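Local coordinates for hemoglobin-like protein (PDB 4NK2) that binds heme as a group II truncated hemoglobin and probably binds and carries oxygen, at residues L82-T85 with Q89-S92; L113-G116 with A122-F125; A133-L138 with P178-P183. One frame throughout, in Å; residues are numbered along the deposited sequence.

Contact 1 (L82-T85 with Q89-S92). With HEM (protoporphyrin IX containing Fe), chain C.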
loop_
_atom_site.group_PDB
_atom_site.type_symbol
_atom_site.label_atom_id
_atom_site.label_comp_id
_atom_site.label_asym_id
_atom_site.label_seq_id
_atom_site.Cartn_x
_atom_site.Cartn_y
_atom_site.Cartn_z
ATOM N N LEU A 82 -1.497 13.889 -10.999
ATOM C CA LEU A 82 -2.570 13.078 -10.409
ATOM C C LEU A 82 -3.944 13.699 -10.579
ATOM O O LEU A 82 -4.960 13.027 -10.343
ATOM C CB LEU A 82 -2.328 12.864 -8.915
ATOM C CG LEU A 82 -1.090 12.090 -8.480
ATOM C CD1 LEU A 82 -1.078 11.953 -6.966
ATOM C CD2 LEU A 82 -1.066 10.720 -9.159
ATOM N N PHE A 83 -3.980 14.978 -10.965
ATOM C CA PHE A 83 -5.228 15.743 -10.947
ATOM C C PHE A 83 -5.702 16.122 -12.327
ATOM O O PHE A 83 -4.917 16.131 -13.280
ATOM C CB PHE A 83 -5.061 17.000 -10.088
ATOM C CG PHE A 83 -4.685 16.694 -8.675
ATOM C CD1 PHE A 83 -5.668 16.475 -7.718
ATOM C CD2 PHE A 83 -3.357 16.578 -8.308
ATOM C CE1 PHE A 83 -5.330 16.155 -6.422
ATOM C CE2 PHE A 83 -3.004 16.263 -6.996
ATOM C CZ PHE A 83 -3.995 16.045 -6.059
ATOM N N PRO A 84 -6.997 16.441 -12.447
ATOM C CA PRO A 84 -7.541 16.677 -13.789
ATOM C C PRO A 84 -7.003 17.953 -14.418
ATOM O O PRO A 84 -6.679 18.926 -13.723
ATOM C CB PRO A 84 -9.056 16.808 -13.544
ATOM C CG PRO A 84 -9.292 16.169 -12.207
ATOM C CD PRO A 84 -8.044 16.460 -11.410
ATOM N N THR A 85 -6.927 17.920 -15.732
ATOM C CA THR A 85 -6.503 19.020 -16.554
ATOM C C THR A 85 -7.741 19.634 -17.163
ATOM O O THR A 85 -7.810 20.824 -17.364
ATOM C CB THR A 85 -5.629 18.492 -17.688
ATOM O OG1 THR A 85 -4.259 18.603 -17.323
ATOM C CG2 THR A 85 -5.868 19.271 -18.947
ATOM N N GLN A 89 -13.996 18.696 -15.165
ATOM C CA GLN A 89 -13.622 17.721 -14.140
ATOM C C GLN A 89 -12.932 18.409 -12.959
ATOM O O GLN A 89 -13.168 18.054 -11.805
ATOM C CB GLN A 89 -12.700 16.643 -14.713
ATOM C CG GLN A 89 -13.417 15.630 -15.603
ATOM C CD GLN A 89 -12.486 14.542 -16.127
ATOM O OE1 GLN A 89 -11.284 14.763 -16.314
ATOM N NE2 GLN A 89 -13.045 13.362 -16.373
ATOM N N LEU A 90 -12.089 19.380 -13.239
ATOM C CA LEU A 90 -11.404 20.085 -12.179
ATOM C C LEU A 90 -12.399 20.803 -11.277
ATOM O O LEU A 90 -12.320 20.690 -10.077
ATOM C CB LEU A 90 -10.384 21.064 -12.746
ATOM C CG LEU A 90 -9.523 21.792 -11.720
ATOM C CD1 LEU A 90 -8.644 20.816 -11.013
ATOM C CD2 LEU A 90 -8.686 22.857 -12.394
ATOM N N ARG A 91 -13.335 21.532 -11.866
ATOM C CA ARG A 91 -14.380 22.214 -11.081
ATOM C C ARG A 91 -15.174 21.227 -10.230
ATOM O O ARG A 91 -15.431 21.469 -9.047
ATOM C CB ARG A 91 -15.356 22.973 -11.991
ATOM C CG ARG A 91 -14.746 24.139 -12.761
ATOM C CD ARG A 91 -15.821 25.027 -13.400
ATOM N NE ARG A 91 -16.667 24.323 -14.368
ATOM C CZ ARG A 91 -16.393 24.199 -15.668
ATOM N NH1 ARG A 91 -15.275 24.707 -16.176
ATOM N NH2 ARG A 91 -17.237 23.557 -16.465
ATOM N N SER A 92 -15.584 20.120 -10.836
ATOM C CA SER A 92 -16.324 19.095 -10.112
ATOM C C SER A 92 -15.583 18.664 -8.856
ATOM O O SER A 92 -16.154 18.658 -7.768
ATOM C CB SER A 92 -16.569 17.879 -11.012
ATOM O OG SER A 92 -17.237 18.283 -12.189
HETATM C CHA HEM C . -10.583 13.299 -4.348
HETATM C CHB HEM C . -5.749 13.378 -4.234
HETATM C CHC HEM C . -5.896 13.267 0.641
HETATM C CHD HEM C . -10.442 14.979 0.224
HETATM C C1A HEM C . -9.277 13.234 -4.768
HETATM C C2A HEM C . -8.800 12.965 -6.122
HETATM C C3A HEM C . -7.452 12.993 -6.067
HETATM C C4A HEM C . -7.044 13.270 -4.697
HETATM C CMA HEM C . -6.451 12.788 -7.228
HETATM C CAA HEM C . -9.696 12.693 -7.366
HETATM C CBA HEM C . -9.810 11.162 -7.522
HETATM C CGA HEM C . -10.687 10.662 -8.666
HETATM O O1A HEM C . -10.256 9.725 -9.397
HETATM O O2A HEM C . -11.826 11.163 -8.872
HETATM C C1B HEM C . -5.334 13.255 -2.917
HETATM C C2B HEM C . -3.986 12.987 -2.440
HETATM C C3B HEM C . -4.024 12.955 -1.095
HETATM C C4B HEM C . -5.394 13.204 -0.656
HETATM C CMB HEM C . -2.723 12.794 -3.304
HETATM C CAB HEM C . -2.801 12.696 -0.195
HETATM C CBB HEM C . -2.984 12.381 1.093
HETATM C C1C HEM C . -7.138 13.776 0.976
HETATM C C2C HEM C . -7.637 14.111 2.303
HETATM C C3C HEM C . -8.897 14.573 2.174
HETATM C C4C HEM C . -9.241 14.564 0.765
HETATM C CMC HEM C . -6.856 13.933 3.624
HETATM C CAC HEM C . -9.850 15.073 3.286
HETATM C CBC HEM C . -9.389 15.454 4.485
HETATM C C1D HEM C . -10.963 14.582 -0.986
HETATM C C2D HEM C . -12.369 14.575 -1.364
HETATM C C3D HEM C . -12.393 14.061 -2.796
HETATM C C4D HEM C . -11.015 13.795 -3.141
HETATM C CMD HEM C . -13.600 15.011 -0.532
HETATM C CAD HEM C . -13.646 13.835 -3.671
HETATM C CBD HEM C . -14.217 12.468 -3.284
HETATM C CGD HEM C . -15.443 12.232 -4.137
HETATM O O1D HEM C . -15.280 11.984 -5.355
HETATM O O2D HEM C . -16.580 12.305 -3.597
HETATM N NA HEM C . -8.187 13.416 -3.939
HETATM N NB HEM C . -6.146 13.381 -1.798
HETATM N NC HEM C . -8.153 14.077 0.077
HETATM N ND HEM C . -10.211 14.119 -2.054
HETATM FE FE HEM C . -8.182 13.661 -1.894
HETATM O O HOH W 1 -8.876 15.822 -16.532
#
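With CG of Leu90 anti to the backbone N (chi1 -176°), the leucine's CD1 comes to 3.8 Å from the carbonyl O of Pro84. Gln89 points its CB toward the loop by its place on the helix, while CG beside the backbone N and an extended chain beyond it carry OE1 alongside CB of Pro84 and on to a bridging water. CB of Pro84 sits 3.8 Å from CB of Gln89, and CD of the same ring reaches to 4.4 Å from CD1 of Leu90, so the pyrrolidine rests on Gln89 and Leu90 in the first turn of helix 87-104. A proline suits this place: it is a compact, conformationally restricted apolar ring, and it offers no backbone N-H that would need a partner.

No direct hydrogen bond joins 82-85 to 89-92. Instead the water accepts from Thr85 N at 3.0 Å and donates to Gln89 OE1 at 2.6 Å, linking the backbone just after the proline to the helix. Phe83 packs against the cofactor: CE1 lies 3.6 Å from the methine carbon CHB of the heme, the approach oblique, and the ring also packs on Leu74 and Met75 of helix 53-75. An aromatic ring fits here because this margin of the porphyrin is hydrocarbon. The carbonyl O of Leu82 lies 3.5 Å from the heme methyl CMA, and its CD1 is near the methyl CMB.

The chemistry is thus apolar contact supplemented by one water bridge, which suggests that shape, more than directed bonding, sets how the loop lies on the helix.

Contact 2 (L113-G116 with A122-F125). With HEM (protoporphyrin IX containing Fe), chain C.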
loop_
_atom_site.group_PDB
_atom_site.type_symbol
_atom_site.label_atom_id
_atom_site.label_comp_id
_atom_site.label_asym_id
_atom_site.label_seq_id
_atom_site.Cartn_x
_atom_site.Cartn_y
_atom_site.Cartn_z
ATOM N N LEU A 113 -25.141 15.040 1.469
ATOM C CA LEU A 113 -26.324 15.255 0.620
ATOM C C LEU A 113 -26.062 15.000 -0.862
ATOM O O LEU A 113 -26.994 14.759 -1.638
ATOM C CB LEU A 113 -26.859 16.683 0.784
ATOM C CG LEU A 113 -27.505 17.017 2.130
ATOM C CD1 LEU A 113 -27.906 18.490 2.222
ATOM C CD2 LEU A 113 -28.723 16.134 2.348
ATOM N N THR A 114 -24.809 15.069 -1.274
ATOM C CA THR A 114 -24.477 14.916 -2.677
ATOM C C THR A 114 -23.719 13.634 -2.965
ATOM O O THR A 114 -24.260 12.724 -3.543
ATOM C CB THR A 114 -23.684 16.109 -3.192
ATOM O OG1 THR A 114 -22.580 16.355 -2.327
ATOM C CG2 THR A 114 -24.550 17.323 -3.227
ATOM N N ARG A 115 -22.466 13.567 -2.543
ATOM C CA ARG A 115 -21.633 12.394 -2.819
ATOM C C ARG A 115 -21.999 11.248 -1.876
ATOM O O ARG A 115 -21.850 10.069 -2.224
ATOM C CB ARG A 115 -20.140 12.749 -2.698
ATOM C CG ARG A 115 -19.669 13.824 -3.704
ATOM C CD ARG A 115 -19.722 13.319 -5.150
ATOM N NE ARG A 115 -18.794 12.209 -5.366
ATOM C CZ ARG A 115 -18.828 11.389 -6.413
ATOM N NH1 ARG A 115 -19.748 11.543 -7.353
ATOM N NH2 ARG A 115 -17.946 10.408 -6.514
ATOM N N GLY A 116 -22.481 11.602 -0.685
ATOM C CA GLY A 116 -22.942 10.619 0.283
ATOM C C GLY A 116 -21.913 10.303 1.351
ATOM O O GLY A 116 -21.259 11.214 1.883
ATOM N N ALA A 122 -11.359 4.588 0.846
ATOM C CA ALA A 122 -11.840 3.762 -0.267
ATOM C C ALA A 122 -11.996 4.588 -1.546
ATOM O O ALA A 122 -11.626 4.153 -2.652
ATOM C CB ALA A 122 -13.161 3.099 0.111
ATOM N N ARG A 123 -12.566 5.779 -1.410
ATOM C CA ARG A 123 -12.711 6.663 -2.566
ATOM C C ARG A 123 -11.340 6.982 -3.171
ATOM O O ARG A 123 -11.221 7.127 -4.394
ATOM C CB ARG A 123 -13.470 7.953 -2.198
ATOM C CG ARG A 123 -14.959 7.747 -1.889
ATOM C CD ARG A 123 -15.667 9.074 -1.550
ATOM N NE ARG A 123 -17.046 8.889 -1.072
ATOM C CZ ARG A 123 -18.129 8.961 -1.846
ATOM N NH1 ARG A 123 -17.999 9.200 -3.147
ATOM N NH2 ARG A 123 -19.348 8.800 -1.325
ATOM N N HIS A 124 -10.303 7.051 -2.350
ATOM C CA HIS A 124 -8.976 7.392 -2.847
ATOM C C HIS A 124 -8.202 6.229 -3.488
ATOM O O HIS A 124 -7.158 6.452 -4.055
ATOM C CB HIS A 124 -8.131 8.098 -1.775
ATOM C CG HIS A 124 -8.439 9.557 -1.620
ATOM N ND1 HIS A 124 -9.500 10.016 -0.881
ATOM C CD2 HIS A 124 -7.823 10.657 -2.108
ATOM C CE1 HIS A 124 -9.527 11.332 -0.923
ATOM N NE2 HIS A 124 -8.517 11.749 -1.658
ATOM N N PHE A 125 -8.716 5.004 -3.413
ATOM C CA PHE A 125 -8.086 3.883 -4.116
ATOM C C PHE A 125 -7.984 4.187 -5.619
ATOM O O PHE A 125 -7.148 3.614 -6.308
ATOM C CB PHE A 125 -8.854 2.569 -3.901
ATOM C CG PHE A 125 -8.690 1.967 -2.520
ATOM C CD1 PHE A 125 -7.489 2.072 -1.827
ATOM C CD2 PHE A 125 -9.749 1.278 -1.926
ATOM C CE1 PHE A 125 -7.349 1.513 -0.551
ATOM C CE2 PHE A 125 -9.616 0.713 -0.648
ATOM C CZ PHE A 125 -8.420 0.830 0.035
HETATM C CHA HEM C . -10.583 13.299 -4.348
HETATM C CHB HEM C . -5.749 13.378 -4.234
HETATM C CHC HEM C . -5.896 13.267 0.641
HETATM C CHD HEM C . -10.442 14.979 0.224
HETATM C C1A HEM C . -9.277 13.234 -4.768
HETATM C C2A HEM C . -8.800 12.965 -6.122
HETATM C C3A HEM C . -7.452 12.993 -6.067
HETATM C C4A HEM C . -7.044 13.270 -4.697
HETATM C CMA HEM C . -6.451 12.788 -7.228
HETATM C CAA HEM C . -9.696 12.693 -7.366
HETATM C CBA HEM C . -9.810 11.162 -7.522
HETATM C CGA HEM C . -10.687 10.662 -8.666
HETATM O O1A HEM C . -10.256 9.725 -9.397
HETATM O O2A HEM C . -11.826 11.163 -8.872
HETATM C C1B HEM C . -5.334 13.255 -2.917
HETATM C C2B HEM C . -3.986 12.987 -2.440
HETATM C C3B HEM C . -4.024 12.955 -1.095
HETATM C C4B HEM C . -5.394 13.204 -0.656
HETATM C CMB HEM C . -2.723 12.794 -3.304
HETATM C CAB HEM C . -2.801 12.696 -0.195
HETATM C CBB HEM C . -2.984 12.381 1.093
HETATM C C1C HEM C . -7.138 13.776 0.976
HETATM C C2C HEM C . -7.637 14.111 2.303
HETATM C C3C HEM C . -8.897 14.573 2.174
HETATM C C4C HEM C . -9.241 14.564 0.765
HETATM C CMC HEM C . -6.856 13.933 3.624
HETATM C CAC HEM C . -9.850 15.073 3.286
HETATM C CBC HEM C . -9.389 15.454 4.485
HETATM C C1D HEM C . -10.963 14.582 -0.986
HETATM C C2D HEM C . -12.369 14.575 -1.364
HETATM C C3D HEM C . -12.393 14.061 -2.796
HETATM C C4D HEM C . -11.015 13.795 -3.141
HETATM C CMD HEM C . -13.600 15.011 -0.532
HETATM C CAD HEM C . -13.646 13.835 -3.671
HETATM C CBD HEM C . -14.217 12.468 -3.284
HETATM C CGD HEM C . -15.443 12.232 -4.137
HETATM O O1D HEM C . -15.280 11.984 -5.355
HETATM O O2D HEM C . -16.580 12.305 -3.597
HETATM N NA HEM C . -8.187 13.416 -3.939
HETATM N NB HEM C . -6.146 13.381 -1.798
HETATM N NC HEM C . -8.153 14.077 0.077
HETATM N ND HEM C . -10.211 14.119 -2.054
HETATM FE FE HEM C . -8.182 13.661 -1.894
HETATM O O HOH W 2 -20.768 9.192 -4.602
HETATM O O HOH W 3 -15.885 8.497 -5.057
#
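The guanidinium groups of Arg115 and Arg123 meet obliquely, their planes 62° apart. Over the centre of one face of the Arg115 group sits a water, 3.4 Å above the plane, and at its edge lie the heme propionate oxygen O2D and a second water. The Arg123 group has NH2 of Arg115 and the first water at its edge. NH2 of Arg115 and NH1 of Arg123 are 3.6 Å apart, but the propionate and the waters lie among these charges.

NE of Arg115 donates to O2D of the heme at 2.8 Å with an angle of 161°, and NH2 adds a weak bond to O1D. The Arg115 chain folds at chi2 and chi3, bending NE round to the carboxylate. Arg123 instead runs extended to NE, far enough for NH2 to donate to the carbonyl O of Arg115 at 2.9 Å, from above the carbonyl plane. That NH2 also bonds Glu117 O, and NE bonds Pro118 O, so arginine suits the place by its many donors. A water that donates to Arg115 O accepts from Arg123 NH1; the other accepts from NH1 and from Arg115 NH2. With an alanine here in place of Arg123, the carbonyl groups of Arg115, Glu117 and Pro118 would probably lose this donor and both waters be less firmly held.

Next in the chain, His124 NE2 binds the iron at 2.0 Å, while its ND1 is hydrogen-bonded to Met120 O. This axial histidine is the proximal ligand characteristic of globins, and the arginine-bound propionate lies at the edge of the same heme pocket.

Contact 3 (A133-L138 with P178-P183). With HEM (protoporphyrin IX containing Fe), chain C.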
loop_
_atom_site.group_PDB
_atom_site.type_symbol
_atom_site.label_atom_id
_atom_site.label_comp_id
_atom_site.label_asym_id
_atom_site.label_seq_id
_atom_site.Cartn_x
_atom_site.Cartn_y
_atom_site.Cartn_z
ATOM N N ALA A 133 3.677 11.710 -2.000
ATOM C CA ALA A 133 2.449 12.378 -2.439
ATOM C C ALA A 133 1.698 13.015 -1.270
ATOM O O ALA A 133 1.209 14.146 -1.373
ATOM C CB ALA A 133 1.553 11.397 -3.156
ATOM N N ARG A 134 1.579 12.286 -0.165
ATOM C CA ARG A 134 0.936 12.853 1.020
ATOM C C ARG A 134 1.723 14.041 1.557
ATOM O O ARG A 134 1.127 15.049 1.955
ATOM C CB ARG A 134 0.766 11.810 2.132
ATOM C CG ARG A 134 0.608 12.466 3.513
ATOM C CD ARG A 134 0.327 11.452 4.624
ATOM N NE ARG A 134 0.251 12.099 5.930
ATOM C CZ ARG A 134 1.284 12.264 6.756
ATOM N NH1 ARG A 134 2.488 11.805 6.431
ATOM N NH2 ARG A 134 1.108 12.878 7.922
ATOM N N GLU A 135 3.050 13.941 1.565
ATOM C CA GLU A 135 3.872 15.043 2.076
ATOM C C GLU A 135 3.670 16.290 1.236
ATOM O O GLU A 135 3.515 17.392 1.769
ATOM C CB GLU A 135 5.357 14.666 2.101
ATOM C CG GLU A 135 5.687 13.544 3.071
ATOM C CD GLU A 135 7.181 13.417 3.324
ATOM O OE1 GLU A 135 7.934 14.365 3.000
ATOM O OE2 GLU A 135 7.597 12.369 3.858
ATOM N N ILE A 136 3.668 16.114 -0.080
ATOM C CA ILE A 136 3.465 17.237 -0.996
ATOM C C ILE A 136 2.048 17.811 -0.872
ATOM O O ILE A 136 1.868 19.024 -0.845
ATOM C CB ILE A 136 3.752 16.834 -2.461
ATOM C CG1 ILE A 136 5.252 16.568 -2.667
ATOM C CG2 ILE A 136 3.265 17.916 -3.417
ATOM C CD1 ILE A 136 5.553 15.908 -4.032
ATOM N N TRP A 137 1.041 16.945 -0.791
ATOM C CA TRP A 137 -0.341 17.392 -0.589
ATOM C C TRP A 137 -0.435 18.230 0.694
ATOM O O TRP A 137 -1.085 19.278 0.717
ATOM C CB TRP A 137 -1.250 16.162 -0.516
ATOM C CG TRP A 137 -2.757 16.379 -0.388
ATOM C CD1 TRP A 137 -3.684 16.352 -1.399
ATOM C CD2 TRP A 137 -3.501 16.550 0.828
ATOM N NE1 TRP A 137 -4.952 16.527 -0.888
ATOM C CE2 TRP A 137 -4.867 16.652 0.476
ATOM C CE3 TRP A 137 -3.140 16.650 2.178
ATOM C CZ2 TRP A 137 -5.871 16.847 1.425
ATOM C CZ3 TRP A 137 -4.140 16.834 3.125
ATOM C CH2 TRP A 137 -5.488 16.940 2.742
ATOM N N LEU A 138 0.227 17.776 1.754
ATOM C CA LEU A 138 0.260 18.524 3.019
ATOM C C LEU A 138 0.991 19.864 2.921
ATOM O O LEU A 138 0.531 20.869 3.478
ATOM C CB LEU A 138 0.886 17.666 4.130
ATOM C CG LEU A 138 -0.042 16.610 4.738
ATOM C CD1 LEU A 138 0.680 15.769 5.777
ATOM C CD2 LEU A 138 -1.273 17.282 5.381
ATOM N N PRO A 178 7.623 4.367 8.642
ATOM C CA PRO A 178 6.228 4.836 8.726
ATOM C C PRO A 178 6.069 6.233 8.121
ATOM O O PRO A 178 7.051 6.975 8.066
ATOM C CB PRO A 178 5.961 4.881 10.232
ATOM C CG PRO A 178 7.320 5.113 10.845
ATOM C CD PRO A 178 8.298 4.369 9.954
ATOM N N PRO A 179 4.861 6.568 7.634
ATOM C CA PRO A 179 4.611 7.910 7.098
ATOM C C PRO A 179 5.025 8.968 8.110
ATOM O O PRO A 179 4.853 8.789 9.324
ATOM C CB PRO A 179 3.092 7.924 6.899
ATOM C CG PRO A 179 2.777 6.476 6.567
ATOM C CD PRO A 179 3.692 5.680 7.472
ATOM N N ARG A 180 5.588 10.053 7.604
ATOM C CA ARG A 180 6.134 11.115 8.447
ATOM C C ARG A 180 5.041 11.834 9.229
ATOM O O ARG A 180 4.002 12.181 8.668
ATOM C CB ARG A 180 6.856 12.112 7.543
ATOM C CG ARG A 180 7.368 13.378 8.194
ATOM C CD ARG A 180 7.640 14.374 7.086
ATOM N NE ARG A 180 8.325 15.574 7.545
ATOM C CZ ARG A 180 8.674 16.570 6.737
ATOM N NH1 ARG A 180 8.394 16.496 5.442
ATOM N NH2 ARG A 180 9.300 17.637 7.221
ATOM N N ARG A 181 5.266 12.063 10.521
ATOM C CA ARG A 181 4.344 12.894 11.292
ATOM C C ARG A 181 4.796 14.352 11.210
ATOM O O ARG A 181 5.996 14.646 11.282
ATOM C CB ARG A 181 4.286 12.440 12.754
ATOM C CG ARG A 181 3.781 11.010 12.955
ATOM C CD ARG A 181 2.553 10.724 12.095
ATOM N NE ARG A 181 1.405 11.589 12.411
ATOM C CZ ARG A 181 0.649 11.448 13.497
ATOM N NH1 ARG A 181 0.943 10.503 14.382
ATOM N NH2 ARG A 181 -0.387 12.254 13.710
ATOM N N VAL A 182 3.843 15.265 11.037
ATOM C CA VAL A 182 4.147 16.691 11.035
ATOM C C VAL A 182 3.307 17.378 12.110
ATOM O O VAL A 182 2.216 17.861 11.832
ATOM C CB VAL A 182 3.869 17.330 9.658
ATOM C CG1 VAL A 182 4.325 18.793 9.638
ATOM C CG2 VAL A 182 4.575 16.550 8.556
ATOM N N PRO A 183 3.801 17.399 13.355
ATOM C CA PRO A 183 3.016 18.040 14.415
ATOM C C PRO A 183 2.985 19.550 14.210
ATOM O O PRO A 183 3.911 20.115 13.607
ATOM C CB PRO A 183 3.792 17.695 15.691
ATOM C CG PRO A 183 5.207 17.471 15.218
ATOM C CD PRO A 183 5.073 16.842 13.857
HETATM C CHA HEM C . -10.583 13.299 -4.348
HETATM C CHB HEM C . -5.749 13.378 -4.234
HETATM C CHC HEM C . -5.896 13.267 0.641
HETATM C CHD HEM C . -10.442 14.979 0.224
HETATM C C1A HEM C . -9.277 13.234 -4.768
HETATM C C2A HEM C . -8.800 12.965 -6.122
HETATM C C3A HEM C . -7.452 12.993 -6.067
HETATM C C4A HEM C . -7.044 13.270 -4.697
HETATM C CMA HEM C . -6.451 12.788 -7.228
HETATM C CAA HEM C . -9.696 12.693 -7.366
HETATM C CBA HEM C . -9.810 11.162 -7.522
HETATM C CGA HEM C . -10.687 10.662 -8.666
HETATM O O1A HEM C . -10.256 9.725 -9.397
HETATM O O2A HEM C . -11.826 11.163 -8.872
HETATM C C1B HEM C . -5.334 13.255 -2.917
HETATM C C2B HEM C . -3.986 12.987 -2.440
HETATM C C3B HEM C . -4.024 12.955 -1.095
HETATM C C4B HEM C . -5.394 13.204 -0.656
HETATM C CMB HEM C . -2.723 12.794 -3.304
HETATM C CAB HEM C . -2.801 12.696 -0.195
HETATM C CBB HEM C . -2.984 12.381 1.093
HETATM C C1C HEM C . -7.138 13.776 0.976
HETATM C C2C HEM C . -7.637 14.111 2.303
HETATM C C3C HEM C . -8.897 14.573 2.174
HETATM C C4C HEM C . -9.241 14.564 0.765
HETATM C CMC HEM C . -6.856 13.933 3.624
HETATM C CAC HEM C . -9.850 15.073 3.286
HETATM C CBC HEM C . -9.389 15.454 4.485
HETATM C C1D HEM C . -10.963 14.582 -0.986
HETATM C C2D HEM C . -12.369 14.575 -1.364
HETATM C C3D HEM C . -12.393 14.061 -2.796
HETATM C C4D HEM C . -11.015 13.795 -3.141
HETATM C CMD HEM C . -13.600 15.011 -0.532
HETATM C CAD HEM C . -13.646 13.835 -3.671
HETATM C CBD HEM C . -14.217 12.468 -3.284
HETATM C CGD HEM C . -15.443 12.232 -4.137
HETATM O O1D HEM C . -15.280 11.984 -5.355
HETATM O O2D HEM C . -16.580 12.305 -3.597
HETATM N NA HEM C . -8.187 13.416 -3.939
HETATM N NB HEM C . -6.146 13.381 -1.798
HETATM N NC HEM C . -8.153 14.077 0.077
HETATM N ND HEM C . -10.211 14.119 -2.054
HETATM FE FE HEM C . -8.182 13.661 -1.894
HETATM O O HOH W 4 6.289 10.087 4.795
#
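Helix 131-147 walls one side of the heme pocket, and two of its residues, Arg134 and Glu135, grip the loop that leads to the C-terminal helix 184-192. NH1 of Arg134 donates to the carbonyl O of Arg180 at 2.7 Å, in the carbonyl plane and on a lone pair, with an angle of 154°; NH2 adds a weak bond to the same oxygen. The reach comes from a chain extended from CG to NE, and CD1 of Leu138 lies over one face of the guanidinium. NH2 also forms a salt bridge with Glu163, and NE bonds Ser166.

In the globin fold the same helix turns Trp137 to the porphyrin: the indole spreads over the macrocycle, with CZ2 3.4 Å from C1C of the heme. A broad, flat side chain suits that surface.

Outside, Glu135 and Arg180 cross at about a right angle. OE1 forms a salt bridge to NH1 of Arg180 at 3.3 Å, the nitrogen approaching from above the carboxylate plane. OE2 accepts from a water that itself accepts from Arg180 N at 2.9 Å. The other end nitrogen, NH2 of Arg180, pairs with Glu186 of helix 184-192.

Overall arrangement
All three contacts touch the one heme, yet none touches another. Contacts 1 and 2 lie at the surface, whereas contact 3 is partly buried, with Arg134 and Pro179 enclosed. Contacts 1 and 2 each set a loop against a helix near in sequence; contact 3 joins segments 40 residues apart. Helix 87-104 serves contact 1, helix 120-124 contact 2 and helix 131-147 contact 3. Their chemistry follows their place: hydrocarbon at the porphyrin margin in contact 1, arginines around a propionate beside the iron ligand in contact 2, and an arginine-to-carbonyl bond and a salt bridge in contact 3, on the helix that carries Trp137. Contacts 2 and 3 sit on opposite sides of the chain's centre.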